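Local coordinates for CRP-like protein Clp (Xanthomonas campestris pv. campestris, PDB 3IWZ) that regulates transcription of virulence genes as a DNA-binding homodimer of the CRP family that appears to lose its hold on DNA on binding cyclic di-GMP, at residues D[35-41]-D[106-112]; D[55-61]-D[81-87]; D[61-65]-D[77-81]; D[163-167]-D[193-199]; D[168-172]-D[224-229]. All blocks are in the same frame, centred on the assembly; numbering follows the deposited sequence.

Contact 1: D[35-41]-D[106-112]; sequences HRRRYPT and TQCELAE
Strand 35-39 runs antiparallel to strand 108-112, their axes 4.6 Å apart at the closest and their directions 153° apart. Three hydrogen-bonded pairs, H35 with E112, R37 with L110 and Y39 with C108, alternate with the non-hydrogen-bonded pairs R36-A111 and R38-E109. Each hydrogen-bonded pair closes two N-H...O=C bonds; the shortest is Y39 N to C108 O, 2.7 Å. H35, R37, Y39, C108, L110 and E112 share one face of the sheet; R36, R38, E109 and A111 share the other. On the first face the side chains of Y39 and L110 cross at about a right angle: CD1 of L110 makes a CH-pi contact over the Y39 ring, 4.2 Å from its centroid, and CB of L110 lies 3.6 Å from CE2 of Y39. V45 touches both residues from the neighbouring sheet of the cyclic-nucleotide-binding beta-roll. Farther along, the E112 carboxylate stands 88° to the R37 guanidinium, and OE1 of E112 sits 3.1 Å from NH2 of R37, over a face of that group. On the second face R36 bends at chi2 and chi3, which returns NH1 of R36 to OE2 of E109 at 2.7 Å, near the guanidinium plane. CD of R38 lies 3.4 Å from CG of E109, aliphatic against aliphatic. Both salt bridges join arginines of edge strand 35-39 to glutamates of strand 108-114, R37-E112 on the face of the buried Y39-L110 pair and R36-E109 on the other; R37-E112 acts through charge alone and probably tolerates more movement.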
# COMPACT_ATOMS: atom_id res chain seq x y z
N HIS D 35 16.06 11.99 -18.66
CA HIS D 35 15.47 12.87 -19.66
C HIS D 35 14.36 13.68 -19.00
O HIS D 35 13.27 13.17 -18.73
CB HIS D 35 14.91 12.02 -20.82
CG HIS D 35 14.34 12.83 -21.95
ND1 HIS D 35 14.91 14.00 -22.40
CD2 HIS D 35 13.28 12.59 -22.76
CE1 HIS D 35 14.23 14.45 -23.44
NE2 HIS D 35 13.24 13.62 -23.68
N ARG D 36 14.64 14.95 -18.73
CA ARG D 36 13.67 15.84 -18.11
C ARG D 36 12.65 16.33 -19.14
O ARG D 36 13.02 16.80 -20.22
CB ARG D 36 14.38 17.06 -17.49
CG ARG D 36 15.22 16.76 -16.25
CD ARG D 36 16.64 17.28 -16.43
NE ARG D 36 17.23 17.79 -15.19
CZ ARG D 36 16.77 18.83 -14.51
NH1 ARG D 36 15.70 19.48 -14.94
NH2 ARG D 36 17.38 19.24 -13.40
N ARG D 37 11.37 16.22 -18.81
CA ARG D 37 10.32 16.66 -19.72
C ARG D 37 9.23 17.39 -18.94
O ARG D 37 8.82 16.95 -17.87
CB ARG D 37 9.71 15.47 -20.45
CG ARG D 37 8.61 15.84 -21.42
CD ARG D 37 7.95 14.60 -22.02
NE ARG D 37 8.92 13.66 -22.58
CZ ARG D 37 8.61 12.48 -23.11
NH1 ARG D 37 7.34 12.09 -23.15
NH2 ARG D 37 9.56 11.69 -23.59
N ARG D 38 8.77 18.52 -19.49
CA ARG D 38 7.72 19.31 -18.86
C ARG D 38 6.35 18.74 -19.23
O ARG D 38 6.14 18.32 -20.37
CB ARG D 38 7.83 20.77 -19.32
CG ARG D 38 9.14 21.46 -18.95
CD ARG D 38 9.15 22.00 -17.52
NE ARG D 38 8.36 23.23 -17.38
CZ ARG D 38 8.63 24.36 -18.02
NH1 ARG D 38 9.66 24.44 -18.85
NH2 ARG D 38 7.85 25.42 -17.84
N TYR D 39 5.43 18.73 -18.28
CA TYR D 39 4.08 18.21 -18.53
C TYR D 39 3.04 19.24 -18.14
O TYR D 39 3.17 19.92 -17.12
CB TYR D 39 3.82 16.93 -17.73
CG TYR D 39 4.71 15.78 -18.11
CD1 TYR D 39 4.26 14.77 -18.96
CD2 TYR D 39 6.02 15.71 -17.64
CE1 TYR D 39 5.10 13.73 -19.33
CE2 TYR D 39 6.86 14.69 -18.01
CZ TYR D 39 6.40 13.70 -18.85
OH TYR D 39 7.26 12.70 -19.21
N PRO D 40 1.98 19.36 -18.94
CA PRO D 40 0.92 20.32 -18.62
C PRO D 40 0.14 19.74 -17.45
O PRO D 40 0.32 18.55 -17.13
CB PRO D 40 0.05 20.34 -19.89
CG PRO D 40 0.90 19.59 -20.95
CD PRO D 40 1.66 18.60 -20.15
N THR D 41 -0.70 20.55 -16.81
CA THR D 41 -1.52 20.08 -15.70
C THR D 41 -2.60 19.15 -16.27
O THR D 41 -2.77 19.07 -17.49
CB THR D 41 -2.19 21.26 -14.94
OG1 THR D 41 -2.79 20.78 -13.73
CG2 THR D 41 -3.25 21.92 -15.80
N THR D 106 -0.74 19.78 -11.33
CA THR D 106 -0.27 21.11 -11.70
C THR D 106 0.70 20.89 -12.85
O THR D 106 0.88 19.76 -13.31
CB THR D 106 0.50 21.80 -10.55
OG1 THR D 106 1.68 21.06 -10.26
CG2 THR D 106 -0.36 21.90 -9.30
N GLN D 107 1.33 21.95 -13.31
CA GLN D 107 2.32 21.83 -14.38
C GLN D 107 3.50 21.12 -13.70
O GLN D 107 3.85 21.44 -12.57
CB GLN D 107 2.73 23.21 -14.88
CG GLN D 107 3.51 23.22 -16.18
CD GLN D 107 3.34 24.53 -16.95
OE1 GLN D 107 4.31 25.24 -17.20
NE2 GLN D 107 2.10 24.84 -17.32
N CYS D 108 4.11 20.16 -14.38
CA CYS D 108 5.21 19.42 -13.76
C CYS D 108 6.45 19.20 -14.60
O CYS D 108 6.39 19.18 -15.83
CB CYS D 108 4.73 18.04 -13.29
SG CYS D 108 3.39 18.03 -12.10
N GLU D 109 7.56 19.00 -13.91
CA GLU D 109 8.83 18.68 -14.55
C GLU D 109 9.15 17.29 -14.01
O GLU D 109 9.30 17.11 -12.80
CB GLU D 109 9.93 19.67 -14.13
CG GLU D 109 10.80 20.11 -15.30
CD GLU D 109 12.26 20.28 -14.94
OE1 GLU D 109 12.56 21.01 -13.97
OE2 GLU D 109 13.11 19.68 -15.64
N LEU D 110 9.21 16.30 -14.89
CA LEU D 110 9.51 14.93 -14.47
C LEU D 110 10.71 14.39 -15.23
O LEU D 110 10.79 14.52 -16.44
CB LEU D 110 8.31 14.01 -14.74
CG LEU D 110 6.95 14.41 -14.14
CD1 LEU D 110 5.91 13.37 -14.52
CD2 LEU D 110 7.06 14.53 -12.63
N ALA D 111 11.64 13.80 -14.50
CA ALA D 111 12.82 13.22 -15.10
C ALA D 111 12.57 11.72 -15.20
O ALA D 111 12.33 11.07 -14.18
CB ALA D 111 14.05 13.49 -14.24
N GLU D 112 12.61 11.17 -16.41
CA GLU D 112 12.39 9.75 -16.58
C GLU D 112 13.64 8.99 -17.02
O GLU D 112 14.54 9.55 -17.66
CB GLU D 112 11.26 9.49 -17.59
CG GLU D 112 11.48 10.06 -18.98
CD GLU D 112 10.50 9.50 -20.01
OE1 GLU D 112 10.46 10.05 -21.13
OE2 GLU D 112 9.79 8.52 -19.70

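Contact 2: D[55-61]-D[81-87]; sequences LYYVISG and GSGEFVG
Y57 and F85, a non-hydrogen-bonded pair of antiparallel strands, form an edge-to-face aromatic contact: the Y57 edge meets the F85 face with the planes at 69° and the centroids 5.2 Å apart. The touching atom is CD1 of Y57, 3.6 Å from CZ of F85 and offset toward the rim of that ring. L55 brings CD1 to within 3.7 Å of CD1 of F85, and I137 of helix 130-157 also packs on this phenyl ring. Behind the strands, on the other face, CG2 of V86 touches CB of Y56 at 3.5 Å. This is the edge of the beta-roll sheet in the cyclic-nucleotide-binding domain, where strand 85-86 is outermost and strand 54-58 also pairs with strand 108-114. At residue 59 the chain turns a corner, and I59 and S60 together face E109 as a classic beta bulge. A type II turn from G81 to E84 is closed by E84 N to G81 O; beside it V58 N donates to E84 O (2.8 Å) and G83 N to V58 O (2.9 Å). The E84 carboxylate is held by a salt bridge to R144. Outermost, a water accepts from G61 N at 3.2 Å and hydrogen-bonds to OG of S82.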
# COMPACT_ATOMS: atom_id res chain seq x y z
N LEU D 55 10.85 4.77 -15.10
CA LEU D 55 10.71 5.22 -13.73
C LEU D 55 10.62 6.74 -13.84
O LEU D 55 11.23 7.33 -14.73
CB LEU D 55 11.96 4.84 -12.93
CG LEU D 55 11.96 4.78 -11.40
CD1 LEU D 55 13.32 5.29 -10.92
CD2 LEU D 55 10.86 5.60 -10.80
N TYR D 56 9.87 7.37 -12.95
CA TYR D 56 9.76 8.81 -12.97
C TYR D 56 10.20 9.41 -11.65
O TYR D 56 9.97 8.83 -10.60
CB TYR D 56 8.33 9.24 -13.26
CG TYR D 56 7.87 8.96 -14.66
CD1 TYR D 56 8.28 9.76 -15.73
CD2 TYR D 56 6.99 7.91 -14.93
CE1 TYR D 56 7.83 9.53 -17.01
CE2 TYR D 56 6.54 7.67 -16.21
CZ TYR D 56 6.96 8.48 -17.25
OH TYR D 56 6.50 8.25 -18.52
N TYR D 57 10.84 10.57 -11.73
CA TYR D 57 11.28 11.30 -10.55
C TYR D 57 10.67 12.69 -10.70
O TYR D 57 10.94 13.39 -11.68
CB TYR D 57 12.81 11.40 -10.53
CG TYR D 57 13.34 12.27 -9.42
CD1 TYR D 57 13.64 11.73 -8.17
CD2 TYR D 57 13.52 13.63 -9.60
CE1 TYR D 57 14.12 12.53 -7.14
CE2 TYR D 57 14.00 14.45 -8.58
CZ TYR D 57 14.29 13.89 -7.35
OH TYR D 57 14.77 14.70 -6.35
N VAL D 58 9.83 13.08 -9.74
CA VAL D 58 9.18 14.38 -9.76
C VAL D 58 10.17 15.49 -9.39
O VAL D 58 10.55 15.62 -8.23
CB VAL D 58 8.01 14.46 -8.75
CG1 VAL D 58 7.31 15.80 -8.88
CG2 VAL D 58 7.03 13.31 -8.97
N ILE D 59 10.57 16.28 -10.38
CA ILE D 59 11.50 17.37 -10.14
C ILE D 59 10.76 18.59 -9.60
O ILE D 59 11.23 19.26 -8.68
CB ILE D 59 12.25 17.76 -11.44
CG1 ILE D 59 13.27 16.67 -11.78
CG2 ILE D 59 12.93 19.11 -11.26
CD1 ILE D 59 14.17 16.98 -12.96
N SER D 60 9.60 18.87 -10.18
CA SER D 60 8.78 19.98 -9.75
C SER D 60 7.36 19.65 -10.14
O SER D 60 7.13 18.93 -11.10
CB SER D 60 9.20 21.28 -10.45
OG SER D 60 8.73 21.32 -11.79
N GLY D 61 6.42 20.17 -9.38
CA GLY D 61 5.04 19.91 -9.68
C GLY D 61 4.39 18.97 -8.69
O GLY D 61 5.01 18.48 -7.74
N GLY D 81 4.94 15.29 -4.34
CA GLY D 81 5.66 16.45 -4.83
C GLY D 81 7.12 16.17 -5.16
O GLY D 81 7.54 15.02 -5.35
N SER D 82 7.88 17.25 -5.23
CA SER D 82 9.30 17.20 -5.53
C SER D 82 10.01 16.13 -4.72
O SER D 82 9.76 15.98 -3.52
CB SER D 82 9.92 18.57 -5.25
OG SER D 82 9.13 19.60 -5.82
N GLY D 83 10.91 15.40 -5.38
CA GLY D 83 11.67 14.36 -4.72
C GLY D 83 11.07 12.96 -4.78
O GLY D 83 11.73 11.98 -4.45
N GLU D 84 9.82 12.85 -5.21
CA GLU D 84 9.16 11.56 -5.27
C GLU D 84 9.45 10.73 -6.52
O GLU D 84 9.54 11.26 -7.64
CB GLU D 84 7.64 11.73 -5.13
CG GLU D 84 7.18 12.17 -3.74
CD GLU D 84 7.47 11.14 -2.67
OE1 GLU D 84 7.06 9.97 -2.85
OE2 GLU D 84 8.10 11.48 -1.66
N PHE D 85 9.62 9.44 -6.30
CA PHE D 85 9.84 8.48 -7.38
C PHE D 85 8.46 7.92 -7.63
O PHE D 85 7.80 7.47 -6.70
CB PHE D 85 10.78 7.35 -6.93
CG PHE D 85 12.23 7.72 -6.94
CD1 PHE D 85 12.95 7.70 -8.12
CD2 PHE D 85 12.86 8.15 -5.78
CE1 PHE D 85 14.28 8.09 -8.14
CE2 PHE D 85 14.19 8.55 -5.80
CZ PHE D 85 14.90 8.53 -6.97
N VAL D 86 8.00 7.97 -8.87
CA VAL D 86 6.68 7.43 -9.20
C VAL D 86 6.84 6.49 -10.39
O VAL D 86 7.83 6.57 -11.12
CB VAL D 86 5.66 8.56 -9.46
CG1 VAL D 86 5.39 9.31 -8.17
CG2 VAL D 86 6.18 9.53 -10.50
N GLY D 87 5.87 5.59 -10.56
CA GLY D 87 5.95 4.61 -11.64
C GLY D 87 7.11 3.66 -11.39
O GLY D 87 7.73 3.12 -12.32
O HOH W 1 7.77 22.09 -7.14

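Contact 3: D[61-65]-D[77-81]; sequences GSVSI and LGYFG
The first torsion of I65 (chi1 -64°) sets CG1 opposite its carbonyl carbon, and that of F80 (chi1 -54°) swings the ring along the strand in the direction of I65, two positions from V63. The two side chains meet at about a right angle, CG1 of I65 lying 3.3 Å from CE2 of F80, obliquely to the ring. V63, the pairing partner of F80, reaches CG2 to 4.1 Å from CB of F80. On the other face CB of S64 lies at the edge of the Y79 ring, in its plane and 3.8 Å from CD1 of Y79. Both polar ends there turn to other partners: S64 OG bonds to R103 O, and Y79 OH to E192 of the DNA-binding domain. The backbones hold these groups in antiparallel register, the short strands running at 160° to each other: V63 and F80 exchange two hydrogen bonds, V63 N to F80 O being 3.1 Å, and I65 N donates to G78 O. L77 N then bonds to I65 O at 2.8 Å, with the donor almost in line with the C=O bond. G78, at backbone angles suited to glycine, has the F80 ring close beside it on the face shared with I65. R105 makes a cation-pi contact with Y79, and R144 one with F80, while L77 packs on T149 of the second subunit. This is a beta hairpin, strands 63-68 and 74-80, at the edge of one sheet of the beta-roll of the cyclic-nucleotide-binding domain, reaching both the dimer partner and the helix-turn-helix domain.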
# COMPACT_ATOMS: atom_id res chain seq x y z
N GLY D 61 6.42 20.17 -9.38
CA GLY D 61 5.04 19.91 -9.68
C GLY D 61 4.39 18.97 -8.69
O GLY D 61 5.01 18.48 -7.74
N SER D 62 3.12 18.72 -8.92
CA SER D 62 2.34 17.85 -8.06
C SER D 62 1.62 16.85 -8.97
O SER D 62 1.06 17.23 -10.00
CB SER D 62 1.34 18.70 -7.27
OG SER D 62 0.69 17.96 -6.25
N VAL D 63 1.68 15.58 -8.60
CA VAL D 63 1.04 14.51 -9.35
C VAL D 63 0.15 13.69 -8.40
O VAL D 63 0.21 13.84 -7.18
CB VAL D 63 2.06 13.54 -10.00
CG1 VAL D 63 2.91 14.28 -11.03
CG2 VAL D 63 2.94 12.93 -8.93
N SER D 64 -0.67 12.84 -8.98
CA SER D 64 -1.53 12.01 -8.16
C SER D 64 -1.45 10.60 -8.71
O SER D 64 -1.23 10.41 -9.91
CB SER D 64 -2.97 12.52 -8.22
OG SER D 64 -3.53 12.31 -9.51
N ILE D 65 -1.59 9.61 -7.83
CA ILE D 65 -1.59 8.21 -8.25
C ILE D 65 -3.03 7.77 -8.05
O ILE D 65 -3.57 7.84 -6.95
CB ILE D 65 -0.67 7.34 -7.37
CG1 ILE D 65 0.79 7.77 -7.52
CG2 ILE D 65 -0.83 5.87 -7.75
CD1 ILE D 65 1.38 7.54 -8.89
N LEU D 77 -4.99 7.64 -4.53
CA LEU D 77 -4.27 6.95 -3.46
C LEU D 77 -3.29 7.91 -2.80
O LEU D 77 -2.76 7.61 -1.73
CB LEU D 77 -3.49 5.75 -4.00
CG LEU D 77 -4.27 4.78 -4.90
CD1 LEU D 77 -3.39 3.59 -5.19
CD2 LEU D 77 -5.53 4.34 -4.22
N GLY D 78 -3.06 9.05 -3.44
CA GLY D 78 -2.15 10.03 -2.87
C GLY D 78 -1.61 11.08 -3.83
O GLY D 78 -1.69 10.95 -5.05
N TYR D 79 -1.07 12.15 -3.24
CA TYR D 79 -0.48 13.23 -4.00
C TYR D 79 1.00 13.17 -3.70
O TYR D 79 1.39 12.72 -2.62
CB TYR D 79 -1.03 14.59 -3.56
CG TYR D 79 -2.52 14.74 -3.72
CD1 TYR D 79 -3.18 14.24 -4.85
CD2 TYR D 79 -3.28 15.43 -2.77
CE1 TYR D 79 -4.55 14.42 -5.02
CE2 TYR D 79 -4.65 15.63 -2.94
CZ TYR D 79 -5.27 15.12 -4.07
OH TYR D 79 -6.62 15.32 -4.23
N PHE D 80 1.82 13.61 -4.63
CA PHE D 80 3.25 13.56 -4.42
C PHE D 80 3.95 14.76 -5.04
O PHE D 80 3.60 15.20 -6.14
CB PHE D 80 3.79 12.26 -5.01
CG PHE D 80 3.09 11.04 -4.49
CD1 PHE D 80 3.48 10.46 -3.29
CD2 PHE D 80 2.02 10.47 -5.19
CE1 PHE D 80 2.83 9.34 -2.80
CE2 PHE D 80 1.37 9.36 -4.71
CZ PHE D 80 1.77 8.78 -3.50
N GLY D 81 4.94 15.29 -4.34
CA GLY D 81 5.66 16.45 -4.83
C GLY D 81 7.12 16.17 -5.16
O GLY D 81 7.54 15.02 -5.35

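Contact 4: D[163-167]-D[193-199]; sequences RIVRT and LARLVGC
V197 O takes two hydrogen bonds from R163, one from NE and one from NH2, each 2.8 Å. The carbonyl lies at the C-terminal part of helix 190-197, the first helix of the predicted helix-turn-helix motif, and the arginine comes from helix 160-172 of the same winged-helix domain; the short axes cross at 106°, 9.8 Å apart at the nearest. R163 approaches side-on, with V197 O only 6° out of the guanidinium plane for both bonds, and NE lies in the carbonyl plane while NH2 is tilted from it. A bend at chi3 (-68°) turns the guanidinium back to this helix end. The third nitrogen, NH1, donates to L158 O, so the guanidinium is held by L158, in the link between helices 130-157 and 160-172, as well as by V197, which probably fixes its rotation. The positive group also meets the carbonyl end of helix 190-197, where a helix dipole would favour it. Just beyond, G198 has positive phi and lets the chain leave the helix, and C199 N still bonds to A194 O. Within helix 160-172, R163 O accepts from both T167 N and T167 OG1, which satisfies the threonine hydroxyl inside the interface. L196 O is taken by K151 of helix 130-157. Apolar groups fill the space between: V197 CG1 lies against N and CA of I164, and V197 CG2 against I164 CG1, while V207 of helix 201-213 also packs on I164. CG2 of T167 rests 3.8 Å from CD1 of L196. Separately, CG2 of I164 lies 3.6 Å from CD2 of L193.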
# COMPACT_ATOMS: atom_id res chain seq x y z
N ARG D 163 -15.52 9.88 6.40
CA ARG D 163 -14.27 9.91 5.63
C ARG D 163 -14.02 11.30 5.03
O ARG D 163 -12.89 11.79 5.04
CB ARG D 163 -14.29 8.87 4.49
CG ARG D 163 -14.77 7.47 4.89
CD ARG D 163 -14.29 6.36 3.93
NE ARG D 163 -14.87 6.39 2.58
CZ ARG D 163 -16.05 5.87 2.26
NH1 ARG D 163 -16.81 5.28 3.18
NH2 ARG D 163 -16.48 5.94 1.01
N ILE D 164 -15.07 11.93 4.52
CA ILE D 164 -14.93 13.26 3.92
C ILE D 164 -14.43 14.30 4.92
O ILE D 164 -13.55 15.10 4.60
CB ILE D 164 -16.26 13.74 3.31
CG1 ILE D 164 -16.71 12.75 2.23
CG2 ILE D 164 -16.10 15.14 2.73
CD1 ILE D 164 -17.99 13.15 1.49
N VAL D 165 -14.98 14.28 6.13
CA VAL D 165 -14.56 15.22 7.17
C VAL D 165 -13.07 15.05 7.45
O VAL D 165 -12.31 16.02 7.45
CB VAL D 165 -15.34 15.01 8.48
CG1 VAL D 165 -14.71 15.81 9.61
CG2 VAL D 165 -16.80 15.43 8.29
N ARG D 166 -12.66 13.80 7.67
CA ARG D 166 -11.26 13.47 7.94
C ARG D 166 -10.35 14.01 6.83
O ARG D 166 -9.32 14.63 7.11
CB ARG D 166 -11.09 11.96 8.05
CG ARG D 166 -11.45 11.35 9.41
CD ARG D 166 -11.20 9.85 9.38
NE ARG D 166 -10.91 9.28 10.70
CZ ARG D 166 -11.80 9.12 11.67
NH1 ARG D 166 -13.06 9.49 11.48
NH2 ARG D 166 -11.44 8.57 12.82
N THR D 167 -10.74 13.77 5.58
CA THR D 167 -9.96 14.21 4.42
C THR D 167 -9.94 15.73 4.24
O THR D 167 -8.99 16.28 3.67
CB THR D 167 -10.48 13.55 3.11
OG1 THR D 167 -10.30 12.13 3.19
CG2 THR D 167 -9.73 14.07 1.91
N LEU D 193 -12.92 15.26 -4.40
CA LEU D 193 -13.32 14.86 -3.06
C LEU D 193 -13.86 13.44 -3.13
O LEU D 193 -13.48 12.57 -2.34
CB LEU D 193 -14.40 15.79 -2.51
CG LEU D 193 -14.56 15.70 -1.00
CD1 LEU D 193 -13.25 16.12 -0.34
CD2 LEU D 193 -15.70 16.60 -0.54
N ALA D 194 -14.76 13.22 -4.08
CA ALA D 194 -15.37 11.91 -4.27
C ALA D 194 -14.32 10.86 -4.66
O ALA D 194 -14.46 9.68 -4.34
CB ALA D 194 -16.44 11.99 -5.33
N ARG D 195 -13.27 11.28 -5.35
CA ARG D 195 -12.20 10.37 -5.75
C ARG D 195 -11.28 10.09 -4.57
O ARG D 195 -10.61 9.06 -4.52
CB ARG D 195 -11.39 10.97 -6.91
CG ARG D 195 -12.05 10.83 -8.26
CD ARG D 195 -11.12 11.25 -9.39
NE ARG D 195 -10.93 12.69 -9.43
CZ ARG D 195 -11.12 13.44 -10.50
NH1 ARG D 195 -10.92 14.75 -10.44
NH2 ARG D 195 -11.52 12.88 -11.64
N LEU D 196 -11.26 11.01 -3.61
CA LEU D 196 -10.43 10.86 -2.43
C LEU D 196 -11.00 9.88 -1.43
O LEU D 196 -10.29 9.01 -0.92
CB LEU D 196 -10.21 12.21 -1.75
CG LEU D 196 -9.16 13.11 -2.41
CD1 LEU D 196 -9.24 14.51 -1.82
CD2 LEU D 196 -7.79 12.52 -2.20
N VAL D 197 -12.30 10.00 -1.15
CA VAL D 197 -12.94 9.13 -0.17
C VAL D 197 -13.58 7.89 -0.77
O VAL D 197 -14.09 7.04 -0.05
CB VAL D 197 -14.03 9.88 0.64
CG1 VAL D 197 -13.42 11.09 1.32
CG2 VAL D 197 -15.17 10.29 -0.27
N GLY D 198 -13.57 7.80 -2.10
CA GLY D 198 -14.15 6.66 -2.77
C GLY D 198 -15.67 6.66 -2.75
O GLY D 198 -16.28 5.70 -2.29
N CYS D 199 -16.27 7.74 -3.24
CA CYS D 199 -17.73 7.85 -3.30
C CYS D 199 -18.11 8.57 -4.59
O CYS D 199 -17.26 9.16 -5.25
CB CYS D 199 -18.28 8.62 -2.09
SG CYS D 199 -17.89 10.39 -2.06

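Contact 5: D[168-172]-D[224-229]; sequences LHDLS and VVLYGT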
# COMPACT_ATOMS: atom_id res chain seq x y z
N LEU D 168 -10.99 16.41 4.70
CA LEU D 168 -11.04 17.86 4.61
C LEU D 168 -9.97 18.43 5.52
O LEU D 168 -9.33 19.43 5.20
CB LEU D 168 -12.42 18.38 5.03
CG LEU D 168 -13.51 18.37 3.95
CD1 LEU D 168 -14.87 18.65 4.57
CD2 LEU D 168 -13.16 19.41 2.90
N HIS D 169 -9.76 17.78 6.66
CA HIS D 169 -8.76 18.24 7.62
C HIS D 169 -7.33 17.92 7.19
O HIS D 169 -6.40 18.64 7.55
CB HIS D 169 -9.04 17.64 9.01
CG HIS D 169 -10.22 18.26 9.70
ND1 HIS D 169 -10.26 19.59 10.06
CD2 HIS D 169 -11.39 17.72 10.11
CE1 HIS D 169 -11.41 19.84 10.65
NE2 HIS D 169 -12.12 18.73 10.70
N ASP D 170 -7.15 16.84 6.44
CA ASP D 170 -5.81 16.47 5.98
C ASP D 170 -5.30 17.52 5.00
O ASP D 170 -4.12 17.85 4.98
CB ASP D 170 -5.85 15.09 5.30
CG ASP D 170 -4.46 14.53 5.04
OD1 ASP D 170 -3.67 14.40 6.01
OD2 ASP D 170 -4.15 14.20 3.87
N LEU D 171 -6.21 18.06 4.20
CA LEU D 171 -5.85 19.08 3.22
C LEU D 171 -5.61 20.43 3.88
O LEU D 171 -4.84 21.24 3.38
CB LEU D 171 -6.94 19.20 2.17
CG LEU D 171 -7.16 17.90 1.38
CD1 LEU D 171 -8.44 18.00 0.56
CD2 LEU D 171 -5.94 17.64 0.50
N SER D 172 -6.28 20.67 5.00
CA SER D 172 -6.13 21.94 5.71
C SER D 172 -4.68 22.09 6.12
O SER D 172 -4.19 23.20 6.34
CB SER D 172 -7.01 21.98 6.96
OG SER D 172 -8.38 22.01 6.61
N VAL D 224 -13.47 25.31 -0.96
CA VAL D 224 -14.14 24.98 0.30
C VAL D 224 -13.49 25.72 1.46
O VAL D 224 -12.29 25.60 1.68
CB VAL D 224 -14.06 23.48 0.60
CG1 VAL D 224 -14.66 23.19 1.98
CG2 VAL D 224 -14.79 22.70 -0.47
N VAL D 225 -14.30 26.47 2.21
CA VAL D 225 -13.76 27.20 3.35
C VAL D 225 -14.16 26.47 4.62
O VAL D 225 -15.25 26.66 5.15
CB VAL D 225 -14.30 28.65 3.40
CG1 VAL D 225 -13.51 29.46 4.41
CG2 VAL D 225 -14.22 29.29 2.02
N LEU D 226 -13.26 25.62 5.10
CA LEU D 226 -13.51 24.84 6.32
C LEU D 226 -13.41 25.73 7.54
O LEU D 226 -12.33 26.19 7.89
CB LEU D 226 -12.48 23.71 6.46
CG LEU D 226 -12.60 22.82 7.70
CD1 LEU D 226 -13.72 21.80 7.49
CD2 LEU D 226 -11.29 22.10 7.96
N TYR D 227 -14.55 25.99 8.18
CA TYR D 227 -14.57 26.82 9.37
C TYR D 227 -13.71 26.17 10.45
O TYR D 227 -13.64 24.94 10.56
CB TYR D 227 -16.00 26.97 9.90
CG TYR D 227 -16.94 27.63 8.92
CD1 TYR D 227 -18.33 27.52 9.07
CD2 TYR D 227 -16.46 28.35 7.83
CE1 TYR D 227 -19.20 28.11 8.16
CE2 TYR D 227 -17.32 28.95 6.91
CZ TYR D 227 -18.69 28.82 7.08
OH TYR D 227 -19.54 29.40 6.17
N GLY D 228 -13.05 27.01 11.24
CA GLY D 228 -12.21 26.49 12.30
C GLY D 228 -10.77 26.33 11.90
O GLY D 228 -10.05 27.32 11.72
N THR D 229 -10.34 25.08 11.74
CA THR D 229 -8.96 24.77 11.38
C THR D 229 -8.67 24.89 9.88
O THR D 229 -9.62 25.14 9.10
CB THR D 229 -8.57 23.33 11.84
OG1 THR D 229 -9.33 22.36 11.11
CG2 THR D 229 -8.86 23.17 13.34
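The imidazole of H169 has OG1 of T229 at its edge, in the ring plane, and CD2 of L226 placed obliquely to it. ND1 of H169 donates to OG1 of T229 over 3.1 Å, but the N-H...O angle of 123° makes this a weak bond; CE1 lies almost as close to the same oxygen. The L226 and H169 side chains cross at about a right angle, CD2 of L226 lying 3.4 Å from ND1 of H169. That methyl also faces S172, 3.2 Å from OG of the serine. The leucine gets there with CG opposite its backbone N (chi1 179°), stretching from the strand toward the helix. S172 OG is itself engaged: it donates to L168 O at 3.1 Å, and S172 N reaches the same oxygen from the opposite face of its plane. Deeper in, CD2 of L168 lies 4.2 Å from CG1 of V224, and L217 of the neighbouring strand packs on L168. Helix 160-172 thus lies across the last strand of the beta wing in the winged-helix domain, at 96° between their short axes. The contact rests chiefly on L226 and L168, with a bent polar bond at its exposed end that probably contributes little directional hold on the end of the modelled chain.

How the contacts relate
Contacts 1, 2 and 3 belong to the beta-roll, contacts 4 and 5 to the winged-helix domain. Contacts 1 and 2, both partly buried, share one sheet through neighbouring strands 108-114 and 54-58; contact 3 is a surface contact and shares G61 and G81 with contact 2, where the chain passes between the roll's two sheets. All three rely on backbone bonding, but contact 1 adds ion pairs on its exposed strand, contact 2 an aromatic core. Contacts 4 and 5 both use helix 160-172 and depend on side chains: contact 4 is buried and tied by an arginine to a helix end, contact 5 partly exposed and mostly apolar. Y79 of contact 3 bridges the domains, touching L196 of contact 4 and L171 of segment 168-172.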